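Local coordinates for protein probable TonB-dependent siderophore receptor PirA (Acinetobacter baumannii, PDB 5FR8) that probably takes part in the first step of iron uptake by binding iron-chelating siderophores at the outer membrane, and may bind ferric enterobactin, at residues A[27-31]-A[366-370]; A[312-316]-A[349-353]; A[436-442]-A[469-473]. One frame throughout, in Å; residues are numbered along the deposited sequence.

Contact 1 (A[27-31]-A[366-370]); sequences IFVTA and QVLTV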
loop_
_atom_site.group_PDB
_atom_site.type_symbol
_atom_site.label_atom_id
_atom_site.label_comp_id
_atom_site.label_asym_id
_atom_site.label_seq_id
_atom_site.Cartn_x
_atom_site.Cartn_y
_atom_site.Cartn_z
ATOM N N ILE A 27 -12.795 6.747 -31.978
ATOM C CA ILE A 27 -13.807 6.518 -30.911
ATOM C C ILE A 27 -13.518 7.398 -29.686
ATOM O O ILE A 27 -12.409 7.910 -29.512
ATOM C CB ILE A 27 -13.890 5.012 -30.518
ATOM C CG1 ILE A 27 -15.267 4.657 -29.917
ATOM C CG2 ILE A 27 -12.757 4.639 -29.567
ATOM C CD1 ILE A 27 -15.572 3.171 -29.851
ATOM N N PHE A 28 -14.530 7.552 -28.838
ATOM C CA PHE A 28 -14.507 8.538 -27.750
ATOM C C PHE A 28 -13.548 8.234 -26.594
ATOM O O PHE A 28 -13.149 7.092 -26.375
ATOM C CB PHE A 28 -15.929 8.756 -27.194
ATOM C CG PHE A 28 -16.524 7.554 -26.451
ATOM C CD1 PHE A 28 -16.199 7.294 -25.114
ATOM C CD2 PHE A 28 -17.446 6.720 -27.074
ATOM C CE1 PHE A 28 -16.756 6.224 -24.435
ATOM C CE2 PHE A 28 -18.002 5.651 -26.399
ATOM C CZ PHE A 28 -17.658 5.408 -25.081
ATOM N N VAL A 29 -13.201 9.271 -25.838
ATOM C CA VAL A 29 -12.262 9.125 -24.735
ATOM C C VAL A 29 -12.834 9.738 -23.461
ATOM O O VAL A 29 -13.065 10.941 -23.386
ATOM C CB VAL A 29 -10.904 9.777 -25.050
ATOM C CG1 VAL A 29 -9.871 9.410 -23.988
ATOM C CG2 VAL A 29 -10.411 9.336 -26.411
ATOM N N THR A 30 -13.057 8.886 -22.460
ATOM C CA THR A 30 -13.655 9.275 -21.185
ATOM C C THR A 30 -12.643 10.109 -20.366
ATOM O O THR A 30 -11.431 10.142 -20.655
ATOM C CB THR A 30 -14.113 7.989 -20.423
ATOM O OG1 THR A 30 -15.278 7.453 -21.066
ATOM C CG2 THR A 30 -14.450 8.221 -18.929
ATOM N N ALA A 31 -13.153 10.793 -19.350
ATOM C CA ALA A 31 -12.302 11.470 -18.388
ATOM C C ALA A 31 -11.281 10.511 -17.786
ATOM O O ALA A 31 -10.096 10.847 -17.712
ATOM C CB ALA A 31 -13.145 12.094 -17.284
ATOM N N GLN A 366 -17.492 16.656 -26.151
ATOM C CA GLN A 366 -17.413 16.240 -24.742
ATOM C C GLN A 366 -17.669 14.755 -24.541
ATOM O O GLN A 366 -18.209 14.079 -25.396
ATOM C CB GLN A 366 -18.402 17.034 -23.884
ATOM C CG GLN A 366 -18.199 18.541 -23.911
ATOM C CD GLN A 366 -19.466 19.269 -23.511
ATOM O OE1 GLN A 366 -20.138 19.864 -24.348
ATOM N NE2 GLN A 366 -19.807 19.208 -22.238
ATOM N N VAL A 367 -17.270 14.254 -23.387
ATOM C CA VAL A 367 -17.628 12.920 -22.976
ATOM C C VAL A 367 -18.006 13.012 -21.502
ATOM O O VAL A 367 -17.137 13.158 -20.633
ATOM C CB VAL A 367 -16.480 11.918 -23.210
ATOM C CG1 VAL A 367 -16.887 10.518 -22.733
ATOM C CG2 VAL A 367 -16.099 11.885 -24.678
ATOM N N LEU A 368 -19.308 12.962 -21.224
ATOM C CA LEU A 368 -19.792 13.055 -19.856
ATOM C C LEU A 368 -19.799 11.696 -19.195
ATOM O O LEU A 368 -20.507 10.794 -19.638
ATOM C CB LEU A 368 -21.195 13.630 -19.837
ATOM C CG LEU A 368 -21.768 13.864 -18.447
ATOM C CD1 LEU A 368 -21.149 15.104 -17.820
ATOM C CD2 LEU A 368 -23.288 13.990 -18.499
ATOM N N THR A 369 -19.007 11.548 -18.136
ATOM C CA THR A 369 -19.129 10.396 -17.236
ATOM C C THR A 369 -20.023 10.748 -16.031
ATOM O O THR A 369 -19.899 11.824 -15.451
ATOM C CB THR A 369 -17.750 9.908 -16.754
ATOM O OG1 THR A 369 -17.063 9.290 -17.848
ATOM C CG2 THR A 369 -17.887 8.902 -15.648
ATOM N N VAL A 370 -20.938 9.850 -15.671
ATOM C CA VAL A 370 -21.731 10.034 -14.458
ATOM C C VAL A 370 -21.851 8.701 -13.725
ATOM O O VAL A 370 -22.076 7.672 -14.354
ATOM C CB VAL A 370 -23.101 10.619 -14.792
ATOM C CG1 VAL A 370 -23.777 9.774 -15.855
ATOM C CG2 VAL A 370 -23.942 10.730 -13.532
#

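Contact 2 (A[312-316]-A[349-353]); sequences LVAQY and TLRFN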
loop_
_atom_site.group_PDB
_atom_site.type_symbol
_atom_site.label_atom_id
_atom_site.label_comp_id
_atom_site.label_asym_id
_atom_site.label_seq_id
_atom_site.Cartn_x
_atom_site.Cartn_y
_atom_site.Cartn_z
ATOM N N LEU A 312 -21.967 -1.676 -14.760
ATOM C CA LEU A 312 -22.363 -1.987 -13.384
ATOM C C LEU A 312 -21.420 -3.012 -12.772
ATOM O O LEU A 312 -20.961 -3.922 -13.449
ATOM C CB LEU A 312 -23.793 -2.501 -13.310
ATOM C CG LEU A 312 -24.821 -1.484 -13.797
ATOM C CD1 LEU A 312 -25.196 -1.753 -15.246
ATOM C CD2 LEU A 312 -26.081 -1.532 -12.945
ATOM N N VAL A 313 -21.133 -2.863 -11.485
ATOM C CA VAL A 313 -20.297 -3.825 -10.783
ATOM C C VAL A 313 -20.881 -4.174 -9.416
ATOM O O VAL A 313 -21.246 -3.292 -8.643
ATOM C CB VAL A 313 -18.874 -3.277 -10.549
ATOM C CG1 VAL A 313 -17.962 -4.352 -9.976
ATOM C CG2 VAL A 313 -18.300 -2.764 -11.853
ATOM N N ALA A 314 -20.962 -5.462 -9.123
ATOM C CA ALA A 314 -21.127 -5.886 -7.747
ATOM C C ALA A 314 -19.851 -6.620 -7.333
ATOM O O ALA A 314 -19.347 -7.456 -8.095
ATOM C CB ALA A 314 -22.355 -6.771 -7.592
ATOM N N GLN A 315 -19.317 -6.294 -6.152
ATOM C CA GLN A 315 -18.257 -7.115 -5.562
ATOM C C GLN A 315 -18.423 -7.321 -4.046
ATOM O O GLN A 315 -18.909 -6.446 -3.324
ATOM C CB GLN A 315 -16.860 -6.588 -5.915
ATOM C CG GLN A 315 -16.360 -5.433 -5.075
ATOM C CD GLN A 315 -14.862 -5.195 -5.251
ATOM O OE1 GLN A 315 -14.437 -4.123 -5.711
ATOM N NE2 GLN A 315 -14.050 -6.168 -4.839
ATOM N N TYR A 316 -18.006 -8.502 -3.599
ATOM C CA TYR A 316 -18.057 -8.934 -2.195
ATOM C C TYR A 316 -16.668 -9.492 -1.837
ATOM O O TYR A 316 -16.124 -10.347 -2.540
ATOM C CB TYR A 316 -19.168 -9.991 -2.010
ATOM C CG TYR A 316 -19.209 -10.649 -0.653
ATOM C CD1 TYR A 316 -19.550 -9.926 0.478
ATOM C CD2 TYR A 316 -18.914 -12.003 -0.506
ATOM C CE1 TYR A 316 -19.568 -10.521 1.726
ATOM C CE2 TYR A 316 -18.937 -12.606 0.732
ATOM C CZ TYR A 316 -19.260 -11.858 1.844
ATOM O OH TYR A 316 -19.272 -12.451 3.095
ATOM N N THR A 349 -16.598 -6.847 2.978
ATOM C CA THR A 349 -16.933 -5.685 2.220
ATOM C C THR A 349 -17.900 -6.051 1.066
ATOM O O THR A 349 -17.660 -6.963 0.261
ATOM C CB THR A 349 -15.667 -5.058 1.655
ATOM O OG1 THR A 349 -14.780 -4.684 2.734
ATOM C CG2 THR A 349 -16.013 -3.853 0.802
ATOM N N LEU A 350 -19.004 -5.319 1.004
ATOM C CA LEU A 350 -19.893 -5.402 -0.135
ATOM C C LEU A 350 -19.807 -4.063 -0.848
ATOM O O LEU A 350 -19.831 -3.016 -0.199
ATOM C CB LEU A 350 -21.322 -5.726 0.322
ATOM C CG LEU A 350 -22.399 -5.812 -0.760
ATOM C CD1 LEU A 350 -22.105 -6.890 -1.801
ATOM C CD2 LEU A 350 -23.757 -6.045 -0.123
ATOM N N ARG A 351 -19.665 -4.083 -2.165
ATOM C CA ARG A 351 -19.528 -2.830 -2.895
ATOM C C ARG A 351 -20.269 -2.854 -4.223
ATOM O O ARG A 351 -20.234 -3.847 -4.956
ATOM C CB ARG A 351 -18.058 -2.516 -3.138
ATOM C CG ARG A 351 -17.825 -1.270 -3.994
ATOM C CD ARG A 351 -16.373 -1.152 -4.417
ATOM N NE ARG A 351 -15.516 -1.175 -3.230
ATOM C CZ ARG A 351 -14.997 -0.093 -2.653
ATOM N NH1 ARG A 351 -15.225 1.118 -3.156
ATOM N NH2 ARG A 351 -14.239 -0.228 -1.575
ATOM N N PHE A 352 -20.933 -1.756 -4.539
ATOM C CA PHE A 352 -21.631 -1.660 -5.802
ATOM C C PHE A 352 -21.179 -0.429 -6.533
ATOM O O PHE A 352 -20.926 0.610 -5.923
ATOM C CB PHE A 352 -23.149 -1.563 -5.595
ATOM C CG PHE A 352 -23.767 -2.792 -4.998
ATOM C CD1 PHE A 352 -23.758 -3.996 -5.690
ATOM C CD2 PHE A 352 -24.372 -2.740 -3.751
ATOM C CE1 PHE A 352 -24.341 -5.127 -5.141
ATOM C CE2 PHE A 352 -24.950 -3.862 -3.203
ATOM C CZ PHE A 352 -24.937 -5.059 -3.894
ATOM N N ASN A 353 -21.114 -0.529 -7.852
ATOM C CA ASN A 353 -20.767 0.611 -8.658
ATOM C C ASN A 353 -21.523 0.641 -9.987
ATOM O O ASN A 353 -21.510 -0.326 -10.749
ATOM C CB ASN A 353 -19.269 0.605 -8.895
ATOM C CG ASN A 353 -18.714 2.001 -9.009
ATOM O OD1 ASN A 353 -18.025 2.470 -8.088
ATOM N ND2 ASN A 353 -19.038 2.704 -10.123
#

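Contact 3 (A[436-442]-A[469-473]); sequences DDHSKSG and YKAPN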
loop_
_atom_site.group_PDB
_atom_site.type_symbol
_atom_site.label_atom_id
_atom_site.label_comp_id
_atom_site.label_asym_id
_atom_site.label_seq_id
_atom_site.Cartn_x
_atom_site.Cartn_y
_atom_site.Cartn_z
ATOM N N ASP A 436 -19.118 12.466 -1.548
ATOM C CA ASP A 436 -18.958 11.268 -0.704
ATOM C C ASP A 436 -19.673 11.455 0.629
ATOM O O ASP A 436 -19.545 12.505 1.248
ATOM C CB ASP A 436 -17.481 10.978 -0.441
ATOM C CG ASP A 436 -16.720 10.651 -1.706
ATOM O OD1 ASP A 436 -16.832 9.469 -2.158
ATOM O OD2 ASP A 436 -16.031 11.582 -2.236
ATOM N N ASP A 437 -20.439 10.453 1.053
ATOM C CA ASP A 437 -21.159 10.539 2.308
ATOM C C ASP A 437 -20.887 9.281 3.095
ATOM O O ASP A 437 -21.298 8.194 2.704
ATOM C CB ASP A 437 -22.655 10.695 2.066
ATOM C CG ASP A 437 -23.443 11.030 3.338
ATOM O OD1 ASP A 437 -22.875 11.516 4.328
ATOM O OD2 ASP A 437 -24.667 10.826 3.333
ATOM N N HIS A 438 -20.187 9.456 4.209
ATOM C CA HIS A 438 -19.765 8.370 5.053
ATOM C C HIS A 438 -20.599 8.283 6.355
ATOM O O HIS A 438 -20.942 9.295 6.958
ATOM C CB HIS A 438 -18.298 8.596 5.357
ATOM C CG HIS A 438 -17.748 7.671 6.382
ATOM N ND1 HIS A 438 -16.979 8.112 7.432
ATOM C CD2 HIS A 438 -17.853 6.327 6.521
ATOM C CE1 HIS A 438 -16.627 7.076 8.176
ATOM N NE2 HIS A 438 -17.144 5.981 7.644
ATOM N N SER A 439 -20.946 7.069 6.777
ATOM C CA SER A 439 -21.899 6.883 7.877
ATOM C C SER A 439 -21.459 7.518 9.195
ATOM O O SER A 439 -22.306 7.899 9.988
ATOM C CB SER A 439 -22.210 5.390 8.095
ATOM O OG SER A 439 -21.197 4.714 8.840
ATOM N N LYS A 440 -20.156 7.624 9.443
ATOM C CA LYS A 440 -19.659 8.313 10.641
ATOM C C LYS A 440 -19.204 9.751 10.380
ATOM O O LYS A 440 -19.523 10.641 11.172
ATOM C CB LYS A 440 -18.485 7.564 11.259
ATOM C CG LYS A 440 -18.844 6.372 12.122
ATOM C CD LYS A 440 -19.371 5.211 11.279
ATOM C CE LYS A 440 -19.766 4.024 12.145
ATOM N NZ LYS A 440 -18.619 3.735 13.040
ATOM N N SER A 441 -18.457 9.985 9.297
ATOM C CA SER A 441 -17.720 11.247 9.163
ATOM C C SER A 441 -18.525 12.402 8.545
ATOM O O SER A 441 -18.155 13.553 8.713
ATOM C CB SER A 441 -16.393 11.054 8.401
ATOM O OG SER A 441 -16.561 11.139 6.990
ATOM N N GLY A 442 -19.603 12.099 7.828
ATOM C CA GLY A 442 -20.378 13.119 7.123
ATOM C C GLY A 442 -20.160 13.098 5.622
ATOM O O GLY A 442 -19.569 12.156 5.083
ATOM N N TYR A 469 -9.860 12.328 -0.928
ATOM C CA TYR A 469 -10.681 11.961 0.218
ATOM C C TYR A 469 -10.022 10.784 0.968
ATOM O O TYR A 469 -9.378 9.932 0.357
ATOM C CB TYR A 469 -12.061 11.532 -0.315
ATOM C CG TYR A 469 -13.147 11.180 0.703
ATOM C CD1 TYR A 469 -13.606 12.130 1.630
ATOM C CD2 TYR A 469 -13.757 9.919 0.714
ATOM C CE1 TYR A 469 -14.611 11.822 2.559
ATOM C CE2 TYR A 469 -14.757 9.610 1.641
ATOM C CZ TYR A 469 -15.182 10.554 2.565
ATOM O OH TYR A 469 -16.182 10.283 3.489
ATOM N N LYS A 470 -10.205 10.721 2.284
ATOM C CA LYS A 470 -10.114 9.435 3.002
ATOM C C LYS A 470 -10.966 9.432 4.282
ATOM O O LYS A 470 -10.790 10.292 5.158
ATOM C CB LYS A 470 -8.674 9.067 3.353
ATOM C CG LYS A 470 -8.596 7.785 4.165
ATOM C CD LYS A 470 -7.167 7.336 4.434
ATOM C CE LYS A 470 -7.144 6.070 5.264
ATOM N NZ LYS A 470 -7.521 6.319 6.692
ATOM N N ALA A 471 -11.901 8.484 4.366
ATOM C CA ALA A 471 -12.682 8.302 5.570
ATOM C C ALA A 471 -11.836 7.701 6.687
ATOM O O ALA A 471 -10.872 6.969 6.436
ATOM C CB ALA A 471 -13.882 7.404 5.289
ATOM N N PRO A 472 -12.213 7.977 7.942
ATOM C CA PRO A 472 -11.454 7.360 9.011
ATOM C C PRO A 472 -11.385 5.861 8.808
ATOM O O PRO A 472 -12.279 5.297 8.218
ATOM C CB PRO A 472 -12.246 7.720 10.277
ATOM C CG PRO A 472 -13.060 8.901 9.892
ATOM C CD PRO A 472 -13.379 8.721 8.444
ATOM N N ASN A 473 -10.315 5.230 9.272
ATOM C CA ASN A 473 -10.241 3.795 9.258
ATOM C C ASN A 473 -10.988 3.313 10.508
ATOM O O ASN A 473 -11.194 4.076 11.468
ATOM C CB ASN A 473 -8.778 3.325 9.205
ATOM C CG ASN A 473 -8.084 3.341 10.566
ATOM O OD1 ASN A 473 -8.642 2.930 11.609
ATOM N ND2 ASN A 473 -6.861 3.796 10.565
#

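Contact 1 (A[27-31]-A[366-370])
Val367 projects from barrel strand 365-380 toward Phe28, Val29 and Thr30, in the segment that leads into helix 31-34, and its side chain shows how one branched residue can serve several neighbours. Its CB already lies close to the backbone at Val29 O. From there the two methyls part. CG2 comes to 3.4 Å from Val29 O and to 4.0 Å from Phe28 CB. CG1, anti to the backbone N (chi1 179°), instead reaches Thr30, at 3.8 Å from its CA and also 3.8 Å from its OG1, and approaches the Phe28 ring obliquely, 4.1 Å from CD1. Two residues further along the strand, Thr369 crosses Thr30 at about a right angle, with the methyl CG2 of Thr30 turned to the hydroxyl of Thr369. The polar atoms find their partners on adjoining strands: Val29 O is bound by Asn420 ND2, and Thr369 OG1 has a weak hydrogen bond with Asn357. The sequence IFVTA resembles, and is probably part of, the TonB box by which these receptors engage TonB. A seam made largely by methyl groups packed against carbonyl and hydroxyl oxygens, without hydrogen bonds between the two segments, depends on shape more than on directional bonding.

Contact 2 (A[312-316]-A[349-353])
Gln315 and Arg351 lie side by side across the two strands, pointing the same way, and form the closely packed part of the contact. Their backbones are joined by a reciprocal pair of hydrogen bonds: Gln315 N reaches Arg351 O at 2.9 Å with a nearly straight N-H (173°), and Arg351 N returns to Gln315 O at 2.7 Å. Beyond the backbone, Gln315 CG packs 3.9 Å from Arg351 CB. Gln315 CG stands between the backbone N and the carbonyl carbon (chi1 81°), and the chain then runs extended, which carries OE1 alongside the arginine, 3.8 Å from CD. Amide and guanidinium planes are turned 58° apart, and their polar ends go to different partners: Gln315 NE2 to Asp317, and Arg351 NH1 to Glu373 in a salt bridge. Val313 and Asn353 form the other hydrogen-bonded pair, their CB atoms 4.2 Å apart on this same face. Such antiparallel pairing of neighbouring strands, 308-323 with 343-361, builds the wall of a TonB-dependent receptor barrel. The face bearing Gln315 and Arg351 looks inward, where both side chains touch Pro103 of the plug strand 102-103. Across the wall the packing is sparser, on a face that probably meets lipid. Phe352 lies on the surface there and brings the edge of its ring to Ala314, with CE1 3.6 Å from the alanine CB. Next along, Tyr316 CB and Leu350 CD1 keep 4.3 Å between them; Leu350 CD1 lies nearer to Gln315 O than to the tyrosine. The Tyr316 ring passes obliquely by Thr349 O, and its hydroxyl extends past the pair to a hydrogen bond with Glu348.

Contact 3 (A[436-442]-A[469-473])
Asp436 OD1 is gripped twice, by Arg434 in a salt bridge and by the hydroxyl of Ser414, while the rest of its side chain lies over Tyr469. Carboxylate and ring are stacked with their planes only 8° apart. Asp436 CB makes a CH-pi contact, 3.9 Å from the centroid of the Tyr469 ring and 20° off its normal. The two side chains slide past each other in opposite directions. Tyr469 extends toward the tight turn that joins strands 427-438 and 442-454, its CG trans to the backbone N (chi1 -176°), and its OH arrives 3.3 Å from His438 CB. The turn is closed by mutual backbone hydrogen bonds between His438 and Gly442. His438 repeats the face-on theme: Ala471 CB sits over the centre of its ring, 3.9 Å from the centroid, with Lys440 N above the opposite face. Pro472 CD comes obliquely to the same ring, 3.7 Å from CE1. Ser441 OG gives a weak hydrogen bond to His438 ND1, and NE2 has a weak one with Ser410. The contact thus joins a hairpin to the end of strand 459-470, next to the plug, where Tyr469 pairs through its backbone with Gly149. Buried beside the ring, the carboxylate is probably kept ionised by Arg434, with Ser414 as a second partner.

In the fold
From its first modelled residue the chain begins contact 1 at once, but that loop closes only 335 residues later, after the plug and the earlier barrel strands have been traversed; it ties the N-terminal segment to the barrel wall. Nested inside it, contact 2 closes a much shorter loop between consecutive strands 308-323 and 343-361, the second of which is paired with strand 365-380 of contact 1. Contact 3 follows in series, joining strand 427-438 and its turn to strand 459-470, with strand 442-454 intervening. None of the three touches another: the centres of contacts 2 and 3 are about 18 Å apart, those of contacts 1 and 3 about 28 Å.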